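Local coordinates for protein fluvirucin B1 DH domain from module 1 (Actinomadura vulgaris, PDB 6OBV) that probably catalyses dehydration of a beta-hydroxyacyl intermediate to the alpha,beta-unsaturated product in the first extension module of the fluvirucin B1 polyketide synthase, at residues 220-234 with 252-265. Residues are numbered along the deposited sequence; the frame is centred on the assembly and turned at random.
Sequences AGGYGIHPALLDAAL and WNGVELLASGAQRV
The amide of G261 donates to G224 O at 3.0 Å, fairly straight at the hydrogen (156°), but it approaches from well above the carbonyl plane (47° out). The same oxygen takes a CA-H...O contact from S260 and a bond from water 2, which also donates to A259 O and accepts from A262 N. Water 1 does the same with A220 O and A262 O as acceptors (2.6 Å to A262 O) and H226 N as donor, so two waters link the backbones of the two segments. L257 closes over this junction: its CG lies anti to the backbone N (chi1 -172°), which carries CD2 to 3.4 Å from G224 CA, a tight fit, while CD1 rests 4.0 Å from I225 CB. In the double-hotdog fold of polyketide synthase dehydratases, the contact ties the loop leading into helix 227-232 to the connection between strands 247-257 and 264-271. On the helix, L229 meets V265 tip to tip, CD2 to CG1 3.8 Å, and CD2 also lies against A262 O. Farther along, L234 CD1 comes within 4.2 Å of W252 CH2, and L230 CD2 nears the same ring, both leucines at an oblique angle. H226 N-caps the helix, ND1 accepting from A228 N in the ring plane; E219 holds its NE2. From helix 79-92, the carboxylate of E84 receives the amides of G224 (OE2) and I225 (OE1).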
loop_
_atom_site.group_PDB
_atom_site.type_symbol
_atom_site.label_atom_id
_atom_site.label_comp_id
_atom_site.label_asym_id
_atom_site.label_seq_id
_atom_site.Cartn_x
_atom_site.Cartn_y
_atom_site.Cartn_z
ATOM N N ALA A 220 -11.474 16.428 16.592
ATOM C CA ALA A 220 -12.659 15.789 16.025
ATOM C C ALA A 220 -12.889 16.179 14.567
ATOM O O ALA A 220 -13.494 15.405 13.815
ATOM C CB ALA A 220 -13.892 16.122 16.870
ATOM N N GLY A 221 -12.417 17.359 14.152
ATOM C CA GLY A 221 -12.672 17.831 12.800
ATOM C C GLY A 221 -12.094 16.941 11.713
ATOM O O GLY A 221 -12.639 16.876 10.604
ATOM N N GLY A 222 -11.000 16.237 12.010
ATOM C CA GLY A 222 -10.397 15.335 11.048
ATOM C C GLY A 222 -11.066 13.983 10.920
ATOM O O GLY A 222 -10.828 13.269 9.940
ATOM N N TYR A 223 -11.891 13.603 11.882
ATOM C CA TYR A 223 -12.606 12.349 11.768
ATOM C C TYR A 223 -13.869 12.548 10.941
ATOM O O TYR A 223 -14.412 13.649 10.849
ATOM C CB TYR A 223 -12.948 11.801 13.152
ATOM C CG TYR A 223 -11.729 11.265 13.895
ATOM C CD1 TYR A 223 -11.266 9.968 13.669
ATOM C CD2 TYR A 223 -11.048 12.049 14.815
ATOM C CE1 TYR A 223 -10.162 9.461 14.331
ATOM C CE2 TYR A 223 -9.940 11.552 15.490
ATOM C CZ TYR A 223 -9.507 10.254 15.245
ATOM O OH TYR A 223 -8.401 9.767 15.905
ATOM N N GLY A 224 -14.307 11.465 10.303
ATOM C CA GLY A 224 -15.666 11.401 9.808
ATOM C C GLY A 224 -16.630 11.603 10.963
ATOM O O GLY A 224 -17.455 12.515 10.944
ATOM N N ILE A 225 -16.530 10.747 11.980
ATOM C CA ILE A 225 -17.104 11.009 13.296
ATOM C C ILE A 225 -16.174 10.375 14.321
ATOM O O ILE A 225 -15.837 9.187 14.211
ATOM C CB ILE A 225 -18.559 10.499 13.428
ATOM C CG1 ILE A 225 -19.144 11.030 14.752
ATOM C CG2 ILE A 225 -18.626 8.949 13.307
ATOM C CD1 ILE A 225 -20.662 10.920 14.955
ATOM N N HIS A 226 -15.708 11.173 15.294
ATOM C CA HIS A 226 -14.742 10.670 16.261
ATOM C C HIS A 226 -15.238 9.342 16.834
ATOM O O HIS A 226 -16.388 9.262 17.288
ATOM C CB HIS A 226 -14.505 11.679 17.391
ATOM C CG HIS A 226 -13.256 11.416 18.185
ATOM N ND1 HIS A 226 -13.021 10.222 18.836
ATOM C CD2 HIS A 226 -12.170 12.188 18.417
ATOM C CE1 HIS A 226 -11.848 10.276 19.442
ATOM N NE2 HIS A 226 -11.307 11.454 19.198
ATOM N N PRO A 227 -14.441 8.277 16.771
ATOM C CA PRO A 227 -14.895 6.990 17.326
ATOM C C PRO A 227 -15.375 7.086 18.770
ATOM O O PRO A 227 -16.278 6.334 19.160
ATOM C CB PRO A 227 -13.657 6.091 17.181
ATOM C CG PRO A 227 -12.933 6.657 15.981
ATOM C CD PRO A 227 -13.166 8.154 16.036
ATOM N N ALA A 228 -14.820 7.999 19.575
ATOM C CA ALA A 228 -15.304 8.133 20.943
ATOM C C ALA A 228 -16.654 8.819 20.996
ATOM O O ALA A 228 -17.444 8.553 21.911
ATOM C CB ALA A 228 -14.303 8.904 21.809
ATOM N N LEU A 229 -16.942 9.706 20.037
ATOM C CA LEU A 229 -18.261 10.329 19.986
ATOM C C LEU A 229 -19.319 9.344 19.513
ATOM O O LEU A 229 -20.423 9.308 20.062
ATOM C CB LEU A 229 -18.243 11.560 19.082
ATOM C CG LEU A 229 -19.567 12.319 18.977
ATOM C CD1 LEU A 229 -20.087 12.733 20.343
ATOM C CD2 LEU A 229 -19.416 13.558 18.076
ATOM N N LEU A 230 -19.014 8.542 18.492
ATOM C CA LEU A 230 -20.010 7.591 18.013
ATOM C C LEU A 230 -20.264 6.513 19.047
ATOM O O LEU A 230 -21.404 6.067 19.218
ATOM C CB LEU A 230 -19.595 6.959 16.679
ATOM C CG LEU A 230 -20.633 5.971 16.111
ATOM C CD1 LEU A 230 -21.993 6.632 16.010
ATOM C CD2 LEU A 230 -20.218 5.378 14.761
ATOM N N ASP A 231 -19.227 6.098 19.774
ATOM C CA ASP A 231 -19.438 5.060 20.773
ATOM C C ASP A 231 -20.330 5.553 21.904
ATOM O O ASP A 231 -21.211 4.825 22.369
ATOM C CB ASP A 231 -18.115 4.569 21.339
ATOM C CG ASP A 231 -18.308 3.382 22.273
ATOM O OD1 ASP A 231 -18.732 2.326 21.774
ATOM O OD2 ASP A 231 -18.076 3.502 23.496
ATOM N N ALA A 232 -20.117 6.779 22.371
ATOM C CA ALA A 232 -20.928 7.244 23.481
ATOM C C ALA A 232 -22.357 7.506 23.049
ATOM O O ALA A 232 -23.266 7.477 23.885
ATOM C CB ALA A 232 -20.312 8.495 24.099
ATOM N N ALA A 233 -22.573 7.757 21.763
ATOM C CA ALA A 233 -23.918 7.823 21.223
ATOM C C ALA A 233 -24.679 6.526 21.446
ATOM O O ALA A 233 -25.912 6.510 21.367
ATOM C CB ALA A 233 -23.838 8.149 19.736
ATOM N N LEU A 234 -23.972 5.435 21.699
ATOM C CA LEU A 234 -24.600 4.157 21.971
ATOM C C LEU A 234 -24.892 3.943 23.446
ATOM O O LEU A 234 -25.604 2.994 23.785
ATOM C CB LEU A 234 -23.713 3.010 21.473
ATOM C CG LEU A 234 -23.093 3.133 20.088
ATOM C CD1 LEU A 234 -22.226 1.916 19.815
ATOM C CD2 LEU A 234 -24.184 3.284 19.041
ATOM N N TRP A 252 -23.270 -4.062 11.905
ATOM C CA TRP A 252 -23.814 -2.771 11.502
ATOM C C TRP A 252 -24.472 -2.913 10.138
ATOM O O TRP A 252 -23.951 -3.621 9.271
ATOM C CB TRP A 252 -22.712 -1.715 11.430
ATOM C CG TRP A 252 -21.883 -1.590 12.688
ATOM C CD1 TRP A 252 -20.942 -2.467 13.147
ATOM C CD2 TRP A 252 -21.916 -0.509 13.627
ATOM N NE1 TRP A 252 -20.397 -2.005 14.327
ATOM C CE2 TRP A 252 -20.977 -0.803 14.640
ATOM C CE3 TRP A 252 -22.652 0.680 13.711
ATOM C CZ2 TRP A 252 -20.748 0.049 15.716
ATOM C CZ3 TRP A 252 -22.429 1.522 14.789
ATOM C CH2 TRP A 252 -21.485 1.203 15.774
ATOM N N ASN A 253 -25.618 -2.248 9.941
ATOM C CA ASN A 253 -26.219 -2.150 8.615
ATOM C C ASN A 253 -26.683 -0.734 8.351
ATOM O O ASN A 253 -27.236 -0.080 9.236
ATOM C CB ASN A 253 -27.395 -3.110 8.434
ATOM C CG ASN A 253 -26.984 -4.551 8.660
ATOM O OD1 ASN A 253 -26.672 -4.939 9.794
ATOM N ND2 ASN A 253 -26.943 -5.348 7.581
ATOM N N GLY A 254 -26.454 -0.278 7.126
ATOM C CA GLY A 254 -26.957 0.996 6.654
ATOM C C GLY A 254 -26.374 2.139 7.443
ATOM O O GLY A 254 -27.120 2.900 8.059
ATOM N N VAL A 255 -25.047 2.255 7.459
ATOM C CA VAL A 255 -24.359 3.335 8.162
ATOM C C VAL A 255 -24.031 4.407 7.137
ATOM O O VAL A 255 -23.234 4.186 6.218
ATOM C CB VAL A 255 -23.101 2.840 8.884
ATOM C CG1 VAL A 255 -22.413 4.005 9.608
ATOM C CG2 VAL A 255 -23.466 1.768 9.881
ATOM N N GLU A 256 -24.672 5.560 7.272
ATOM C CA GLU A 256 -24.379 6.721 6.449
ATOM C C GLU A 256 -23.853 7.839 7.328
ATOM O O GLU A 256 -24.504 8.239 8.302
ATOM C CB GLU A 256 -25.613 7.221 5.707
ATOM C CG GLU A 256 -25.781 6.643 4.335
ATOM C CD GLU A 256 -27.089 7.040 3.715
ATOM O OE1 GLU A 256 -28.118 6.423 4.068
ATOM O OE2 GLU A 256 -27.086 7.970 2.882
ATOM N N LEU A 257 -22.702 8.367 6.957
ATOM C CA LEU A 257 -22.199 9.595 7.544
ATOM C C LEU A 257 -22.624 10.759 6.650
ATOM O O LEU A 257 -22.209 10.854 5.489
ATOM C CB LEU A 257 -20.694 9.512 7.715
ATOM C CG LEU A 257 -20.121 10.673 8.481
ATOM C CD1 LEU A 257 -20.539 10.547 9.925
ATOM C CD2 LEU A 257 -18.641 10.583 8.319
ATOM N N LEU A 258 -23.482 11.632 7.182
ATOM C CA LEU A 258 -24.033 12.739 6.410
ATOM C C LEU A 258 -23.326 14.071 6.650
ATOM O O LEU A 258 -23.463 14.978 5.823
ATOM C CB LEU A 258 -25.528 12.898 6.718
ATOM C CG LEU A 258 -26.364 11.618 6.615
ATOM C CD1 LEU A 258 -27.815 11.900 6.914
ATOM C CD2 LEU A 258 -26.216 11.015 5.215
ATOM N N ALA A 259 -22.596 14.219 7.759
ATOM C CA ALA A 259 -21.875 15.451 8.066
ATOM C C ALA A 259 -20.668 15.093 8.917
ATOM O O ALA A 259 -20.813 14.378 9.907
ATOM C CB ALA A 259 -22.770 16.461 8.804
ATOM N N SER A 260 -19.498 15.604 8.546
ATOM C CA SER A 260 -18.222 15.160 9.088
ATOM C C SER A 260 -17.769 16.032 10.261
ATOM O O SER A 260 -18.172 17.188 10.396
ATOM C CB SER A 260 -17.152 15.152 7.978
ATOM O OG SER A 260 -16.861 16.467 7.468
ATOM N N GLY A 261 -16.960 15.441 11.137
ATOM C CA GLY A 261 -16.224 16.192 12.146
ATOM C C GLY A 261 -17.031 16.767 13.295
ATOM O O GLY A 261 -16.687 17.838 13.799
ATOM N N ALA A 262 -18.090 16.091 13.736
ATOM C CA ALA A 262 -18.892 16.632 14.829
ATOM C C ALA A 262 -18.183 16.454 16.165
ATOM O O ALA A 262 -17.414 15.501 16.373
ATOM C CB ALA A 262 -20.264 15.966 14.890
ATOM N N GLN A 263 -18.448 17.398 17.069
ATOM C CA GLN A 263 -17.982 17.381 18.451
ATOM C C GLN A 263 -19.082 17.028 19.447
ATOM O O GLN A 263 -18.819 16.356 20.445
ATOM C CB GLN A 263 -17.408 18.746 18.837
ATOM C CG GLN A 263 -16.498 19.375 17.812
ATOM C CD GLN A 263 -16.043 20.752 18.244
ATOM O OE1 GLN A 263 -15.927 21.029 19.444
ATOM N NE2 GLN A 263 -15.786 21.627 17.273
ATOM N N ARG A 264 -20.293 17.514 19.218
ATOM C CA ARG A 264 -21.447 17.249 20.065
ATOM C C ARG A 264 -22.593 16.840 19.155
ATOM O O ARG A 264 -22.702 17.337 18.031
ATOM C CB ARG A 264 -21.828 18.484 20.901
ATOM C CG ARG A 264 -20.634 19.234 21.480
ATOM C CD ARG A 264 -21.047 20.491 22.236
ATOM N NE ARG A 264 -21.965 21.313 21.461
ATOM C CZ ARG A 264 -22.665 22.326 21.972
ATOM N NH1 ARG A 264 -22.534 22.627 23.257
ATOM N NH2 ARG A 264 -23.494 23.038 21.207
ATOM N N VAL A 265 -23.422 15.901 19.607
ATOM C CA VAL A 265 -24.506 15.401 18.774
ATOM C C VAL A 265 -25.741 15.149 19.622
ATOM O O VAL A 265 -25.679 15.021 20.848
ATOM C CB VAL A 265 -24.139 14.099 18.014
ATOM C CG1 VAL A 265 -22.991 14.331 16.986
ATOM C CG2 VAL A 265 -23.846 12.957 18.986
HETATM O O HOH W 1 -15.867 13.994 14.843
HETATM O O HOH W 2 -19.680 13.852 12.224
#